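Neurotoxin (Clostridium botulinum, PDB 3N7L) probably binds gangliosides on nerve-cell membranes, being the receptor-binding domain of a botulinum neurotoxin of serotype D/C. Local coordinates at residues 101-106 against 112-117; 142-147 against 222-227; 158-163 against 354-359. All blocks are in the same frame, centred on the assembly; numbering follows the deposited sequence.

Contact 1. Residues 101-106 against 112-117; sequences SGWSIG and LVFTLK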
loop_
_atom_site.group_PDB
_atom_site.type_symbol
_atom_site.label_atom_id
_atom_site.label_comp_id
_atom_site.label_asym_id
_atom_site.label_seq_id
_atom_site.Cartn_x
_atom_site.Cartn_y
_atom_site.Cartn_z
ATOM N N SER A 101 15.021 19.042 22.370
ATOM C CA SER A 101 14.227 18.151 23.209
ATOM C C SER A 101 12.825 17.967 22.626
ATOM O O SER A 101 12.252 18.900 22.061
ATOM C CB SER A 101 14.125 18.708 24.634
ATOM O OG SER A 101 13.691 17.711 25.547
ATOM N N GLY A 102 12.285 16.758 22.773
ATOM C CA GLY A 102 10.956 16.455 22.270
ATOM C C GLY A 102 10.951 15.108 21.568
ATOM O O GLY A 102 11.601 14.165 22.020
ATOM N N TRP A 103 10.203 14.999 20.476
ATOM C CA TRP A 103 10.181 13.749 19.722
ATOM C C TRP A 103 10.250 14.042 18.231
ATOM O O TRP A 103 9.910 15.139 17.787
ATOM C CB TRP A 103 8.934 12.908 20.047
ATOM C CG TRP A 103 7.612 13.538 19.714
ATOM C CD1 TRP A 103 6.746 14.124 20.585
ATOM C CD2 TRP A 103 6.994 13.620 18.419
ATOM N NE1 TRP A 103 5.624 14.565 19.920
ATOM C CE2 TRP A 103 5.750 14.269 18.590
ATOM C CE3 TRP A 103 7.369 13.206 17.133
ATOM C CZ2 TRP A 103 4.878 14.515 17.523
ATOM C CZ3 TRP A 103 6.499 13.452 16.069
ATOM C CH2 TRP A 103 5.269 14.102 16.274
ATOM N N SER A 104 10.702 13.061 17.462
ATOM C CA SER A 104 10.818 13.240 16.023
ATOM C C SER A 104 10.653 11.929 15.273
ATOM O O SER A 104 10.903 10.850 15.816
ATOM C CB SER A 104 12.183 13.849 15.683
ATOM O OG SER A 104 12.266 14.173 14.307
ATOM N N ILE A 105 10.219 12.039 14.022
ATOM C CA ILE A 105 10.035 10.885 13.158
ATOM C C ILE A 105 10.825 11.148 11.889
ATOM O O ILE A 105 10.662 12.190 11.250
ATOM C CB ILE A 105 8.554 10.676 12.777
ATOM C CG1 ILE A 105 7.746 10.282 14.019
ATOM C CG2 ILE A 105 8.445 9.598 11.702
ATOM C CD1 ILE A 105 6.260 10.116 13.763
ATOM N N GLY A 106 11.690 10.209 11.533
ATOM C CA GLY A 106 12.479 10.374 10.331
ATOM C C GLY A 106 12.663 9.065 9.595
ATOM O O GLY A 106 12.175 8.009 10.025
ATOM N N LEU A 112 12.276 3.578 9.336
ATOM C CA LEU A 112 11.373 4.649 9.741
ATOM C C LEU A 112 11.647 4.654 11.244
ATOM O O LEU A 112 11.434 3.643 11.913
ATOM C CB LEU A 112 9.908 4.292 9.503
ATOM C CG LEU A 112 8.917 5.317 10.073
ATOM C CD1 LEU A 112 8.879 6.534 9.174
ATOM C CD2 LEU A 112 7.528 4.710 10.181
ATOM N N VAL A 113 12.133 5.765 11.783
ATOM C CA VAL A 113 12.441 5.782 13.205
ATOM C C VAL A 113 11.816 6.904 14.022
ATOM O O VAL A 113 11.734 8.060 13.589
ATOM C CB VAL A 113 13.998 5.723 13.438
ATOM C CG1 VAL A 113 14.732 5.955 12.133
ATOM C CG2 VAL A 113 14.433 6.719 14.490
ATOM N N PHE A 114 11.333 6.520 15.198
ATOM C CA PHE A 114 10.714 7.447 16.129
ATOM C C PHE A 114 11.730 7.663 17.237
ATOM O O PHE A 114 12.221 6.705 17.841
ATOM C CB PHE A 114 9.414 6.862 16.700
ATOM C CG PHE A 114 8.826 7.675 17.820
ATOM C CD1 PHE A 114 9.090 7.351 19.146
ATOM C CD2 PHE A 114 8.038 8.789 17.548
ATOM C CE1 PHE A 114 8.581 8.126 20.190
ATOM C CE2 PHE A 114 7.521 9.570 18.585
ATOM C CZ PHE A 114 7.796 9.235 19.908
ATOM N N THR A 115 12.035 8.928 17.496
ATOM C CA THR A 115 13.023 9.289 18.501
ATOM C C THR A 115 12.468 10.136 19.634
ATOM O O THR A 115 11.741 11.098 19.408
ATOM C CB THR A 115 14.189 10.075 17.858
ATOM O OG1 THR A 115 14.774 9.287 16.817
ATOM C CG2 THR A 115 15.255 10.412 18.899
ATOM N N LEU A 116 12.826 9.759 20.854
ATOM C CA LEU A 116 12.438 10.484 22.057
ATOM C C LEU A 116 13.744 11.214 22.390
ATOM O O LEU A 116 14.735 10.581 22.742
ATOM C CB LEU A 116 12.071 9.481 23.158
ATOM C CG LEU A 116 10.715 9.571 23.870
ATOM C CD1 LEU A 116 9.629 10.047 22.915
ATOM C CD2 LEU A 116 10.370 8.199 24.459
ATOM N N LYS A 117 13.757 12.534 22.253
ATOM C CA LYS A 117 14.978 13.293 22.506
ATOM C C LYS A 117 14.947 14.089 23.810
ATOM O O LYS A 117 14.277 15.119 23.903
ATOM C CB LYS A 117 15.236 14.243 21.334
ATOM C CG LYS A 117 16.585 14.947 21.369
ATOM C CD LYS A 117 16.655 15.998 20.277
ATOM C CE LYS A 117 18.055 16.572 20.150
ATOM N NZ LYS A 117 19.011 15.530 19.696
HETATM O O HOH W 1 13.474 9.890 14.603
#

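Contact 2. Residues 142-147 against 222-227; sequences WFFVTI and ILFNSL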
loop_
_atom_site.group_PDB
_atom_site.type_symbol
_atom_site.label_atom_id
_atom_site.label_comp_id
_atom_site.label_asym_id
_atom_site.label_seq_id
_atom_site.Cartn_x
_atom_site.Cartn_y
_atom_site.Cartn_z
ATOM N N TRP A 142 1.177 2.866 0.648
ATOM C CA TRP A 142 0.572 3.516 1.795
ATOM C C TRP A 142 0.698 2.534 2.957
ATOM O O TRP A 142 0.521 1.329 2.766
ATOM C CB TRP A 142 -0.922 3.753 1.555
ATOM C CG TRP A 142 -1.286 5.034 0.879
ATOM C CD1 TRP A 142 -1.720 5.191 -0.409
ATOM C CD2 TRP A 142 -1.330 6.332 1.480
ATOM N NE1 TRP A 142 -2.039 6.504 -0.642
ATOM C CE2 TRP A 142 -1.810 7.229 0.501
ATOM C CE3 TRP A 142 -1.012 6.824 2.755
ATOM C CZ2 TRP A 142 -1.981 8.595 0.754
ATOM C CZ3 TRP A 142 -1.177 8.177 3.011
ATOM C CH2 TRP A 142 -1.661 9.052 2.011
ATOM N N PHE A 143 1.023 3.029 4.147
ATOM C CA PHE A 143 1.076 2.163 5.314
ATOM C C PHE A 143 0.611 2.943 6.539
ATOM O O PHE A 143 0.707 4.173 6.584
ATOM C CB PHE A 143 2.470 1.508 5.504
ATOM C CG PHE A 143 3.592 2.462 5.786
ATOM C CD1 PHE A 143 4.052 2.648 7.086
ATOM C CD2 PHE A 143 4.246 3.121 4.746
ATOM C CE1 PHE A 143 5.151 3.467 7.349
ATOM C CE2 PHE A 143 5.346 3.947 4.997
ATOM C CZ PHE A 143 5.799 4.118 6.300
ATOM N N PHE A 144 0.065 2.219 7.513
ATOM C CA PHE A 144 -0.467 2.827 8.730
ATOM C C PHE A 144 0.483 2.688 9.912
ATOM O O PHE A 144 0.822 1.581 10.328
ATOM C CB PHE A 144 -1.816 2.193 9.069
ATOM C CG PHE A 144 -2.516 2.828 10.237
ATOM C CD1 PHE A 144 -2.983 4.135 10.160
ATOM C CD2 PHE A 144 -2.743 2.102 11.404
ATOM C CE1 PHE A 144 -3.673 4.709 11.226
ATOM C CE2 PHE A 144 -3.433 2.669 12.478
ATOM C CZ PHE A 144 -3.899 3.974 12.387
ATOM N N VAL A 145 0.902 3.831 10.445
ATOM C CA VAL A 145 1.823 3.865 11.567
ATOM C C VAL A 145 1.111 4.117 12.883
ATOM O O VAL A 145 0.179 4.916 12.959
ATOM C CB VAL A 145 2.883 4.988 11.394
ATOM C CG1 VAL A 145 3.763 5.083 12.648
ATOM C CG2 VAL A 145 3.732 4.722 10.170
ATOM N N THR A 146 1.549 3.421 13.921
ATOM C CA THR A 146 0.996 3.638 15.248
ATOM C C THR A 146 2.141 3.539 16.235
ATOM O O THR A 146 2.762 2.489 16.379
ATOM C CB THR A 146 -0.075 2.607 15.634
ATOM O OG1 THR A 146 -1.129 2.620 14.667
ATOM C CG2 THR A 146 -0.671 2.967 16.989
ATOM N N ILE A 147 2.431 4.649 16.901
ATOM C CA ILE A 147 3.502 4.675 17.885
ATOM C C ILE A 147 2.864 4.874 19.251
ATOM O O ILE A 147 2.119 5.828 19.442
ATOM C CB ILE A 147 4.485 5.833 17.596
ATOM C CG1 ILE A 147 5.196 5.582 16.264
ATOM C CG2 ILE A 147 5.505 5.965 18.732
ATOM C CD1 ILE A 147 5.959 6.788 15.734
ATOM N N ILE A 222 -8.602 -1.662 15.491
ATOM C CA ILE A 222 -9.954 -1.175 15.251
ATOM C C ILE A 222 -9.814 0.176 14.548
ATOM O O ILE A 222 -10.549 0.486 13.606
ATOM C CB ILE A 222 -10.741 -1.004 16.576
ATOM C CG1 ILE A 222 -11.154 -2.380 17.108
ATOM C CG2 ILE A 222 -11.971 -0.128 16.357
ATOM C CD1 ILE A 222 -11.929 -2.329 18.408
ATOM N N LEU A 223 -8.853 0.975 15.004
ATOM C CA LEU A 223 -8.600 2.279 14.402
ATOM C C LEU A 223 -8.173 2.054 12.953
ATOM O O LEU A 223 -8.716 2.657 12.029
ATOM C CB LEU A 223 -7.487 3.005 15.157
ATOM C CG LEU A 223 -7.138 4.412 14.672
ATOM C CD1 LEU A 223 -8.370 5.302 14.750
ATOM C CD2 LEU A 223 -6.009 4.981 15.528
ATOM N N PHE A 224 -7.194 1.175 12.781
ATOM C CA PHE A 224 -6.654 0.814 11.473
ATOM C C PHE A 224 -7.783 0.525 10.473
ATOM O O PHE A 224 -7.866 1.133 9.405
ATOM C CB PHE A 224 -5.767 -0.428 11.639
ATOM C CG PHE A 224 -5.172 -0.944 10.361
ATOM C CD1 PHE A 224 -5.116 -2.313 10.119
ATOM C CD2 PHE A 224 -4.615 -0.076 9.426
ATOM C CE1 PHE A 224 -4.511 -2.813 8.965
ATOM C CE2 PHE A 224 -4.008 -0.564 8.269
ATOM C CZ PHE A 224 -3.953 -1.934 8.037
ATOM N N ASN A 225 -8.657 -0.402 10.834
ATOM C CA ASN A 225 -9.757 -0.783 9.965
ATOM C C ASN A 225 -10.810 0.302 9.732
ATOM O O ASN A 225 -11.306 0.455 8.617
ATOM C CB ASN A 225 -10.408 -2.050 10.514
ATOM C CG ASN A 225 -9.498 -3.260 10.401
ATOM O OD1 ASN A 225 -9.530 -4.163 11.242
ATOM N ND2 ASN A 225 -8.683 -3.290 9.345
ATOM N N SER A 226 -11.135 1.066 10.768
ATOM C CA SER A 226 -12.148 2.114 10.650
ATOM C C SER A 226 -11.769 3.239 9.688
ATOM O O SER A 226 -12.634 3.989 9.232
ATOM C CB SER A 226 -12.449 2.717 12.026
ATOM O OG SER A 226 -11.388 3.552 12.463
ATOM N N LEU A 227 -10.479 3.370 9.393
ATOM C CA LEU A 227 -10.008 4.414 8.482
ATOM C C LEU A 227 -9.941 3.916 7.038
ATOM O O LEU A 227 -9.436 4.605 6.154
ATOM C CB LEU A 227 -8.623 4.913 8.924
ATOM C CG LEU A 227 -8.548 6.018 9.990
ATOM C CD1 LEU A 227 -9.492 5.704 11.138
ATOM C CD2 LEU A 227 -7.109 6.145 10.492
#

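Contact 3. Residues 158-163 against 354-359; sequences YINGKL and NTFDYY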
loop_
_atom_site.group_PDB
_atom_site.type_symbol
_atom_site.label_atom_id
_atom_site.label_comp_id
_atom_site.label_asym_id
_atom_site.label_seq_id
_atom_site.Cartn_x
_atom_site.Cartn_y
_atom_site.Cartn_z
ATOM N N TYR A 158 3.972 0.069 15.729
ATOM C CA TYR A 158 3.175 -0.869 14.953
ATOM C C TYR A 158 3.080 -0.366 13.514
ATOM O O TYR A 158 3.074 0.843 13.263
ATOM C CB TYR A 158 1.757 -0.963 15.522
ATOM C CG TYR A 158 1.653 -1.410 16.965
ATOM C CD1 TYR A 158 1.213 -2.699 17.283
ATOM C CD2 TYR A 158 1.933 -0.527 18.015
ATOM C CE1 TYR A 158 1.046 -3.102 18.611
ATOM C CE2 TYR A 158 1.771 -0.919 19.354
ATOM C CZ TYR A 158 1.323 -2.207 19.640
ATOM O OH TYR A 158 1.120 -2.595 20.947
ATOM N N ILE A 159 3.009 -1.300 12.575
ATOM C CA ILE A 159 2.873 -0.970 11.166
ATOM C C ILE A 159 1.712 -1.812 10.672
ATOM O O ILE A 159 1.724 -3.035 10.811
ATOM C CB ILE A 159 4.156 -1.315 10.377
ATOM C CG1 ILE A 159 5.309 -0.428 10.859
ATOM C CG2 ILE A 159 3.921 -1.138 8.875
ATOM C CD1 ILE A 159 5.057 1.070 10.688
ATOM N N ASN A 160 0.702 -1.153 10.113
ATOM C CA ASN A 160 -0.493 -1.838 9.624
ATOM C C ASN A 160 -1.094 -2.739 10.700
ATOM O O ASN A 160 -1.531 -3.858 10.425
ATOM C CB ASN A 160 -0.177 -2.650 8.365
ATOM C CG ASN A 160 0.281 -1.773 7.219
ATOM O OD1 ASN A 160 -0.154 -0.630 7.102
ATOM N ND2 ASN A 160 1.159 -2.302 6.365
ATOM N N GLY A 161 -1.105 -2.237 11.933
ATOM C CA GLY A 161 -1.670 -2.988 13.036
ATOM C C GLY A 161 -0.799 -4.079 13.630
ATOM O O GLY A 161 -1.199 -4.711 14.611
ATOM N N LYS A 162 0.382 -4.311 13.061
ATOM C CA LYS A 162 1.266 -5.357 13.579
ATOM C C LYS A 162 2.413 -4.797 14.412
ATOM O O LYS A 162 3.106 -3.874 13.989
ATOM C CB LYS A 162 1.835 -6.188 12.428
ATOM C CG LYS A 162 0.784 -6.907 11.596
ATOM C CD LYS A 162 0.067 -7.990 12.400
ATOM C CE LYS A 162 -0.947 -8.732 11.543
ATOM N NZ LYS A 162 -1.625 -9.815 12.313
ATOM N N LEU A 163 2.611 -5.361 15.600
ATOM C CA LEU A 163 3.684 -4.908 16.475
ATOM C C LEU A 163 5.018 -5.212 15.819
ATOM O O LEU A 163 5.292 -6.353 15.459
ATOM C CB LEU A 163 3.608 -5.609 17.834
ATOM C CG LEU A 163 4.754 -5.274 18.797
ATOM C CD1 LEU A 163 4.772 -3.772 19.076
ATOM C CD2 LEU A 163 4.591 -6.057 20.086
ATOM N N ASN A 354 -5.894 -8.137 1.394
ATOM C CA ASN A 354 -4.778 -7.377 1.932
ATOM C C ASN A 354 -4.067 -8.098 3.067
ATOM O O ASN A 354 -4.695 -8.745 3.902
ATOM C CB ASN A 354 -5.270 -6.020 2.428
ATOM C CG ASN A 354 -5.988 -5.236 1.355
ATOM O OD1 ASN A 354 -6.914 -4.478 1.645
ATOM N ND2 ASN A 354 -5.559 -5.398 0.113
ATOM N N THR A 355 -2.747 -7.986 3.082
ATOM C CA THR A 355 -1.941 -8.597 4.127
ATOM C C THR A 355 -0.929 -7.547 4.565
ATOM O O THR A 355 -0.847 -6.473 3.973
ATOM C CB THR A 355 -1.190 -9.842 3.616
ATOM O OG1 THR A 355 -0.227 -9.457 2.626
ATOM C CG2 THR A 355 -2.172 -10.837 3.001
ATOM N N PHE A 356 -0.167 -7.848 5.606
ATOM C CA PHE A 356 0.833 -6.909 6.074
ATOM C C PHE A 356 1.745 -6.505 4.916
ATOM O O PHE A 356 2.064 -5.328 4.749
ATOM C CB PHE A 356 1.688 -7.543 7.173
ATOM C CG PHE A 356 2.860 -6.698 7.587
ATOM C CD1 PHE A 356 2.700 -5.667 8.508
ATOM C CD2 PHE A 356 4.114 -6.900 7.017
ATOM C CE1 PHE A 356 3.778 -4.844 8.854
ATOM C CE2 PHE A 356 5.196 -6.086 7.352
ATOM C CZ PHE A 356 5.029 -5.054 8.273
ATOM N N ASP A 357 2.149 -7.490 4.118
ATOM C CA ASP A 357 3.069 -7.261 3.009
ATOM C C ASP A 357 2.538 -6.636 1.728
ATOM O O ASP A 357 3.323 -6.078 0.957
ATOM C CB ASP A 357 3.776 -8.566 2.625
ATOM C CG ASP A 357 4.750 -9.047 3.685
ATOM O OD1 ASP A 357 5.495 -8.215 4.249
ATOM O OD2 ASP A 357 4.781 -10.269 3.939
ATOM N N TYR A 358 1.236 -6.716 1.475
ATOM C CA TYR A 358 0.732 -6.155 0.225
ATOM C C TYR A 358 -0.774 -5.995 0.105
ATOM O O TYR A 358 -1.546 -6.607 0.845
ATOM C CB TYR A 358 1.198 -7.030 -0.944
ATOM C CG TYR A 358 0.891 -8.498 -0.732
ATOM C CD1 TYR A 358 1.886 -9.387 -0.314
ATOM C CD2 TYR A 358 -0.410 -8.990 -0.886
ATOM C CE1 TYR A 358 1.592 -10.726 -0.050
ATOM C CE2 TYR A 358 -0.718 -10.326 -0.625
ATOM C CZ TYR A 358 0.287 -11.188 -0.207
ATOM O OH TYR A 358 -0.009 -12.502 0.056
ATOM N N TYR A 359 -1.159 -5.163 -0.859
ATOM C CA TYR A 359 -2.553 -4.911 -1.209
ATOM C C TYR A 359 -2.763 -5.821 -2.415
ATOM O O TYR A 359 -2.103 -5.649 -3.446
ATOM C CB TYR A 359 -2.750 -3.458 -1.649
ATOM C CG TYR A 359 -2.517 -2.454 -0.551
ATOM C CD1 TYR A 359 -3.479 -2.239 0.431
ATOM C CD2 TYR A 359 -1.322 -1.731 -0.480
ATOM C CE1 TYR A 359 -3.265 -1.326 1.461
ATOM C CE2 TYR A 359 -1.098 -0.815 0.548
ATOM C CZ TYR A 359 -2.075 -0.621 1.514
ATOM O OH TYR A 359 -1.871 0.276 2.536
#

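Contact 1. Residues 101-106 against 112-117
Phe114 reaches across to Trp103 and Ile105 on the neighbouring strand and forms the apolar centre of this antiparallel beta hairpin. A chi1 of 171°, with CG trans to the backbone N, carries CZ to 3.8 Å from Trp103 CB and CD2 to 3.8 Å from Ile105 CG1, the latter at the ring's edge. The phenyl and the five-membered ring of Trp103 are near parallel, 29° between planes, but with centroids 5.9 Å apart they hardly overlap. Leu112 CD1 meets Ile105 CG2 at 4.0 Å and lengthens the apolar row, which packs inward on Ile75, Phe77 and Ile147 of the facing sheet in this concanavalin-like half. Between the strands, Gly102, Ser104 and Gly106 form hydrogen-bonded pairs with Lys117, Thr115 and Val113. Thr115 N to Ser104 O, 2.8 Å, is the straightest of the six bonds at 170°. On the outer face a water donates to Ser104 O and to Val113 O (2.7 Å) and lies 2.6 Å from Thr115 OG1, while Ser104 OG bonds to Asp95. The chemistry is thus two-sided: rings and aliphatic groups pack between the two sheets, whereas on the face of Ser104 and Thr115 a water bridges two strand carbonyls and the hydroxyls meet a carboxylate and that water.

Contact 2. Residues 142-147 against 222-227
Phe144 projects from its strand toward the last turn of the helix and is met there by Phe224, Leu223 and Leu227. The tight part is the pair of phenyl groups: Phe144 CD2 lies 3.5 Å from Phe224 CD2, and Phe144 CB is 3.6 Å from Phe224 CE2. Their planes differ by only 23°, yet the centroids are 5.5 Å apart, so the rings barely overlap. The two side chains run past each other in opposite directions. In Phe144 chi1 is close to 180° (-175°), and this extended torsion sets CD2 alongside Phe224, near its CB as well as its CD2. Helix 217-226 here lies across the outer side of the sheet containing strand 143-150, in the region where the lectin-like half of the receptor-binding domain gives way to the trefoil half. Leucines border the far end of the Phe144 ring: Leu223 CD2 approaches CZ of Phe144 in the ring plane at 3.9 Å, and the Leu227 side chain crosses that of Phe144 at about a right angle, its CD2 3.8 Å from Phe144 CE1. The other side of the helix is looser and faces solvent. Ile222, Asn225 and Ser226 are exposed there, and the hydroxyl of Ser226 turns back on its own helix, with OG donating to Leu223 O at 2.9 Å. Leu227 is the first residue to leave helical angles, and its N makes weak bonds to Leu223 O and Phe224 O.

Contact 3. Residues 158-163 against 354-359
A type I' beta turn from Ile159 to Lys162, closing the hairpin of strands 154-159 and 162-168, meets the loop between strands 348-354 and 359-366 at the junction of the lectin-like and trefoil halves. Phe356 supplies the ring that enters the contact. Its side chain is swung away from its own amide nitrogen (chi1 173°), extends to the turn and places CE1 3.4 Å from Ile159 O, which lies at the ring's edge in its plane. The same CE1 lies 3.7 Å from Ile159 CG2. Lys162 lays its aliphatic stem obliquely against the ring, CG 3.8 Å from Phe356 CD1, and its bend at chi2 (-66°) lets the amine lead away. Asn160 CB is farther, 4.2 Å from Phe356 CD1. The polar end of Asn160 is engaged on its own side, where OD1 accepts from Phe144 N; across the contact ND2 is 3.5 Å from Phe356 O. Within the turn, Lys162 N donates to Ile159 O at 2.9 Å, so the carbonyl that meets the aromatic edge is also held by the hairpin. Between these two segments, then, apolar packing and a ring edge set against a carbonyl carry the contact, while charge joins the halves close by, through the salt bridge of Asp357 with Lys134.

How the contacts relate
From the N terminus, contact 1 closes first: its hairpin joins neighbouring strands through a short connection, in series with both later contacts. Contacts 2 and 3 cross, since 158-163 falls between 142-147 and 222-227, and 354-359 follows them. Contact 2 brings helix 217-226 back to the lectin-like half; contact 3 spans 190 intervening residues to reach the trefoil half. Their centres are 9 Å apart, and adjacent strands of one sheet link them, with Phe144 O 2.7 Å from Asn160 N. Tyr359 OH also bonds to Trp142 O. Strand 143-150 faces contact 1 as well, Ile147 CD1 lying 3.4 Å from Phe114 CD2 between the two sheets.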